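Local structure of odorant-binding protein (Phormia regina, 5DIC) at residues Ser26-Glu29 with Ala30-Arg34. The protein binds fatty acids such as palmitate and probably carries them in the oral disk of the blowfly. Sequence-based numbering, arbitrary orientation.
Sequences SEEE and ATKLR
E28 and K32, one turn apart on the short helix 27-34, illustrate an i to i+4 salt bridge that starts within the capping box of S26 and E29. The bridge is loose: OE2 of E28 lies 3.2 Å from NZ of K32, a weak hydrogen bond. E28 sets CG anti to its own N and bends at chi2 (-97°), which carries its carboxylate across the helix surface, while K32, bent at chi3 (-78°), reaches back toward the N-terminal end to meet it. The two chains pass obliquely, and CE of K32 rests against both carboxylate oxygens. E28 is exposed; a water modelled between its OE1 and NZ of K32 sits too close to both for its place to be other than doubtful.

Beneath the side chains runs the regular backbone pattern. It starts with A30 N donating to S26 O at 2.8 Å and continues through L33 N on E29 O to R34 N on A30 O. T31 has OG1 anti to the backbone N, which places CG2 between N and C, 3.1 Å from E28 O, whose carbonyl also receives K32 N.

At the N-terminal end of the helix the capping box is reciprocal. OG of S26 accepts from E29 N at 3.0 Å, while the carboxylate of E29 reaches back to take S26 N on the anti lone pair of OE1. Its other oxygen, OE2, is hydrogen-bonded to T42, just ahead of helix 43-55, which ties the helix start to a neighbouring part of this PBP/GOBP-family fold. The side chain of A30 touches V20 of helix 6-22, and the buried L33 touches F16 of that helix and F48 of helix 43-55, its side chain about 9 Å from a bound palmitic acid. The bond that completes the box is nearly straight: S26 N to E29 OE1, 2.9 Å, with an angle of 172° at the hydrogen.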
loop_
_atom_site.group_PDB
_atom_site.type_symbol
_atom_site.label_atom_id
_atom_site.label_comp_id
_atom_site.label_asym_id
_atom_site.label_seq_id
_atom_site.Cartn_x
_atom_site.Cartn_y
_atom_site.Cartn_z
ATOM N N SER A 26 9.749 -1.017 14.811
ATOM C CA SER A 26 10.522 -1.877 15.691
ATOM C C SER A 26 10.891 -3.180 14.997
ATOM O O SER A 26 10.296 -3.560 13.996
ATOM C CB SER A 26 9.729 -2.211 16.951
ATOM O OG SER A 26 8.726 -3.182 16.699
ATOM N N GLU A 27 11.837 -3.917 15.573
ATOM C CA GLU A 27 12.208 -5.221 15.012
ATOM C C GLU A 27 11.006 -6.166 14.963
ATOM O O GLU A 27 10.795 -6.872 13.986
ATOM C CB GLU A 27 13.339 -5.866 15.814
ATOM C CG GLU A 27 13.995 -7.052 15.115
ATOM C CD GLU A 27 15.064 -7.723 15.972
ATOM O OE1 GLU A 27 14.693 -8.343 16.991
ATOM O OE2 GLU A 27 16.256 -7.614 15.618
ATOM N N GLU A 28 10.224 -6.199 16.022
ATOM C CA GLU A 28 9.054 -7.055 16.052
ATOM C C GLU A 28 8.020 -6.660 15.004
ATOM O O GLU A 28 7.456 -7.506 14.308
ATOM C CB GLU A 28 8.469 -7.083 17.446
ATOM C CG GLU A 28 7.401 -8.111 17.603
ATOM C CD GLU A 28 6.033 -7.583 17.461
ATOM O OE1 GLU A 28 5.902 -6.400 17.117
ATOM O OE2 GLU A 28 5.087 -8.344 17.715
ATOM N N GLU A 29 7.786 -5.359 14.884
ATOM C CA GLU A 29 6.830 -4.871 13.902
ATOM C C GLU A 29 7.312 -5.194 12.483
ATOM O O GLU A 29 6.523 -5.585 11.617
ATOM C CB GLU A 29 6.609 -3.347 14.059
ATOM C CG GLU A 29 5.787 -2.981 15.282
ATOM C CD GLU A 29 5.844 -1.494 15.653
ATOM O OE1 GLU A 29 6.869 -0.840 15.387
ATOM O OE2 GLU A 29 4.864 -1.034 16.275
ATOM N N ALA A 30 8.605 -5.015 12.244
ATOM C CA ALA A 30 9.179 -5.287 10.917
ATOM C C ALA A 30 9.014 -6.753 10.547
ATOM O O ALA A 30 8.715 -7.064 9.411
ATOM C CB ALA A 30 10.654 -4.892 10.851
ATOM N N THR A 31 9.213 -7.653 11.501
ATOM C CA THR A 31 9.048 -9.076 11.217
ATOM C C THR A 31 7.572 -9.443 10.982
ATOM O O THR A 31 7.273 -10.250 10.099
ATOM C CB THR A 31 9.765 -9.951 12.250
ATOM O OG1 THR A 31 9.847 -11.264 11.707
ATOM C CG2 THR A 31 9.085 -10.066 13.510
ATOM N N LYS A 32 6.659 -8.821 11.721
ATOM C CA LYS A 32 5.254 -8.995 11.379
ATOM C C LYS A 32 4.997 -8.577 9.956
ATOM O O LYS A 32 4.319 -9.280 9.192
ATOM C CB LYS A 32 4.330 -8.244 12.338
ATOM C CG LYS A 32 4.249 -8.897 13.710
ATOM C CD LYS A 32 3.139 -8.327 14.554
ATOM C CE LYS A 32 3.457 -6.996 15.180
ATOM N NZ LYS A 32 2.581 -6.800 16.375
ATOM N N LEU A 33 5.473 -7.392 9.595
ATOM C CA LEU A 33 5.232 -6.884 8.238
ATOM C C LEU A 33 5.810 -7.800 7.158
ATOM O O LEU A 33 5.143 -8.087 6.164
ATOM C CB LEU A 33 5.769 -5.456 8.108
ATOM C CG LEU A 33 5.033 -4.393 8.916
ATOM C CD1 LEU A 33 5.922 -3.174 9.150
ATOM C CD2 LEU A 33 3.722 -4.046 8.235
ATOM N N ARG A 34 7.027 -8.282 7.372
ATOM C CA ARG A 34 7.649 -9.179 6.396
ATOM C C ARG A 34 6.879 -10.472 6.205
ATOM O O ARG A 34 6.927 -11.046 5.137
ATOM C CB ARG A 34 9.079 -9.468 6.854
ATOM C CG ARG A 34 10.011 -10.160 5.866
ATOM C CD ARG A 34 11.126 -10.934 6.561
ATOM N NE ARG A 34 11.337 -10.513 7.938
ATOM C CZ ARG A 34 12.183 -11.102 8.773
ATOM N NH1 ARG A 34 12.903 -12.155 8.389
ATOM N NH2 ARG A 34 12.330 -10.645 9.993
HETATM O O HOH W 1 3.882 -5.270 17.773
#